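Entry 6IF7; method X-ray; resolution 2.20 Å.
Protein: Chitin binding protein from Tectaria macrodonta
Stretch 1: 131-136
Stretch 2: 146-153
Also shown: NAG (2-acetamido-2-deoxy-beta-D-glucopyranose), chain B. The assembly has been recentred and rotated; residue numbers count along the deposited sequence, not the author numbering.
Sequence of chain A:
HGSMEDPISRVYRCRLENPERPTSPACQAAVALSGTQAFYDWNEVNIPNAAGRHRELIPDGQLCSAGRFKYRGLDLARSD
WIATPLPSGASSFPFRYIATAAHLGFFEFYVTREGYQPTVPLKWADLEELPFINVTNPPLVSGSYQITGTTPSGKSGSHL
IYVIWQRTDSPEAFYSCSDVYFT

Stretch 1 131-136: PFINVT
Stretch 2, residues 146-153: QITGTTPS

This is a small, apolar side-chain contact between two extended segments running in nearly opposite directions, 165° apart end to end, with no hydrogen bond crossing it and 304 Å² buried. The register pairs Phe132 with Thr151 (CA to CA 7.0 Å), Ile133 with Gly149 (5.9 Å) and Val135 with Ile147 (7.7 Å), so of these the CA atoms are closest at Ile133 and Gly149.

Phe132 departs from the extended backbone, with phi/psi -91/-14, and its p rotamer (chi1 67°, chi2 -85°) lays one ring face against Pro152. Pro152 CD sits 4.2 Å from the Phe132 ring centroid and 14° off the ring normal, a CH-pi contact; the proline has a C-gamma exo ring at -65/150. Thr150 O approaches the same ring obliquely, 3.3 Å from Phe132 CD2.

Ile133 (-138/136, chi1 m, chi2 t) points toward the other stretch, where Gly149 makes room. Its CD1 lies 3.6 Å from Gly149 CA, and an ideal CB on that glycine would fall 2.3 Å from Ile133 CG1, a clash. Gly149 is fully extended at -169/168.

Ile147 (-129/137, chi1 m, chi2 t) packs against two partners: its CG2 lies 3.9 Å from Ile133 CG2, and its CG1 and CG2 each lie about 4.0 Å from Val135 CG1. Val135 is extended at -136/130 with chi1 p.

From Ile133 to Val135, and from Ile147 to Thr150, the pattern alternates. Ile133 and Val135 point toward the contact, while Asn134 (-135/114, chi1 t, chi2 3°) points away and carries the glycan, its ND2 bonded to NAG C1 at 1.5 Å. Across the contact, Ile147 points toward, as would a CB on Gly149, while Thr148 (-118/138, chi1 p) and Thr150 (-96/126, chi1 m) point away, flanking the glycine. Phe132, toward, and Thr151 (-69/145, chi1 p), away with its OG1 hydrogen-bonded elsewhere in the structure, break it.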

# COMPACT_ATOMS: atom_id res chain seq x y z
N PRO A 131 4.82 12.79 4.30
CA PRO A 131 5.41 11.68 3.57
C PRO A 131 6.93 11.68 3.65
O PRO A 131 7.55 12.74 3.75
CB PRO A 131 4.94 11.89 2.12
CG PRO A 131 4.56 13.33 2.01
CD PRO A 131 4.24 13.82 3.40
N PHE A 132 7.53 10.50 3.64
CA PHE A 132 8.98 10.45 3.60
C PHE A 132 9.54 10.40 2.19
O PHE A 132 10.74 10.62 2.00
CB PHE A 132 9.57 9.33 4.47
CG PHE A 132 9.28 7.94 4.00
CD1 PHE A 132 8.10 7.30 4.35
CD2 PHE A 132 10.23 7.23 3.27
CE1 PHE A 132 7.84 5.98 3.96
CE2 PHE A 132 9.97 5.92 2.86
CZ PHE A 132 8.77 5.30 3.21
N ILE A 133 8.68 10.11 1.20
CA ILE A 133 9.02 10.31 -0.21
C ILE A 133 7.79 10.91 -0.89
O ILE A 133 6.66 10.46 -0.64
CB ILE A 133 9.39 9.00 -0.95
CG1 ILE A 133 10.56 8.29 -0.26
CG2 ILE A 133 9.70 9.27 -2.42
CD1 ILE A 133 10.78 6.86 -0.74
N ASN A 134 8.04 11.93 -1.71
CA ASN A 134 7.05 12.43 -2.66
C ASN A 134 7.73 12.64 -4.01
O ASN A 134 8.62 13.48 -4.14
CB ASN A 134 6.43 13.72 -2.12
CG ASN A 134 5.28 14.22 -2.95
OD1 ASN A 134 4.86 13.60 -3.94
ND2 ASN A 134 4.75 15.34 -2.53
N VAL A 135 7.33 11.85 -4.99
CA VAL A 135 8.04 11.82 -6.27
C VAL A 135 7.08 11.83 -7.47
O VAL A 135 6.13 11.06 -7.54
CB VAL A 135 9.04 10.63 -6.32
CG1 VAL A 135 8.32 9.28 -6.26
CG2 VAL A 135 9.93 10.72 -7.55
N THR A 136 7.36 12.73 -8.41
CA THR A 136 6.56 12.88 -9.63
C THR A 136 7.22 12.16 -10.77
O THR A 136 8.38 12.45 -11.09
CB THR A 136 6.42 14.35 -10.02
OG1 THR A 136 5.63 15.01 -9.03
CG2 THR A 136 5.73 14.51 -11.39
N GLN A 146 10.77 2.78 -10.38
CA GLN A 146 11.86 2.72 -9.40
C GLN A 146 11.89 4.04 -8.64
O GLN A 146 11.95 5.11 -9.23
CB GLN A 146 13.21 2.52 -10.11
CG GLN A 146 13.22 1.35 -11.08
CD GLN A 146 14.59 0.86 -11.44
OE1 GLN A 146 15.56 1.62 -11.45
NE2 GLN A 146 14.68 -0.41 -11.76
N ILE A 147 11.87 3.95 -7.32
CA ILE A 147 11.74 5.10 -6.44
C ILE A 147 12.87 5.04 -5.38
O ILE A 147 13.14 3.98 -4.80
CB ILE A 147 10.32 5.11 -5.81
CG1 ILE A 147 9.27 5.41 -6.92
CG2 ILE A 147 10.20 6.09 -4.63
CD1 ILE A 147 7.85 5.14 -6.53
N THR A 148 13.48 6.19 -5.13
CA THR A 148 14.56 6.32 -4.14
C THR A 148 14.16 7.26 -3.01
O THR A 148 13.56 8.33 -3.24
CB THR A 148 15.84 6.86 -4.80
OG1 THR A 148 15.52 8.03 -5.56
CG2 THR A 148 16.47 5.79 -5.69
N GLY A 149 14.50 6.86 -1.80
CA GLY A 149 14.28 7.69 -0.63
C GLY A 149 14.98 7.11 0.56
O GLY A 149 15.45 5.97 0.54
N THR A 150 15.04 7.92 1.61
CA THR A 150 15.59 7.52 2.89
C THR A 150 14.43 7.09 3.77
O THR A 150 13.44 7.83 3.94
CB THR A 150 16.42 8.66 3.51
OG1 THR A 150 17.53 8.95 2.67
CG2 THR A 150 16.96 8.26 4.91
N THR A 151 14.52 5.87 4.31
CA THR A 151 13.57 5.39 5.29
C THR A 151 13.77 6.14 6.59
O THR A 151 14.91 6.49 6.94
CB THR A 151 13.77 3.89 5.57
OG1 THR A 151 15.13 3.65 5.98
CG2 THR A 151 13.45 3.11 4.31
N PRO A 152 12.68 6.41 7.33
CA PRO A 152 12.87 7.09 8.61
C PRO A 152 13.66 6.21 9.62
O PRO A 152 13.59 4.96 9.56
CB PRO A 152 11.43 7.38 9.08
CG PRO A 152 10.57 7.14 7.88
CD PRO A 152 11.26 6.07 7.11
N SER A 153 14.41 6.86 10.50
CA SER A 153 15.56 6.21 11.15
C SER A 153 15.42 5.67 12.56
O SER A 153 16.28 4.88 12.98
CB SER A 153 16.82 7.10 11.07
OG SER A 153 16.55 8.36 11.63
C1 NAG B . 3.62 15.91 -3.27
C2 NAG B . 2.81 16.90 -2.44
C3 NAG B . 1.67 17.40 -3.29
C4 NAG B . 2.20 18.06 -4.54
C5 NAG B . 3.04 17.08 -5.32
C6 NAG B . 3.69 17.77 -6.50
C7 NAG B . 2.59 16.59 -0.04
C8 NAG B . 1.89 15.84 1.05
N2 NAG B . 2.23 16.27 -1.26
O3 NAG B . 0.90 18.34 -2.52
O4 NAG B . 1.09 18.52 -5.31
O5 NAG B . 4.05 16.55 -4.48
O6 NAG B . 4.52 16.82 -7.17
O7 NAG B . 3.42 17.43 0.18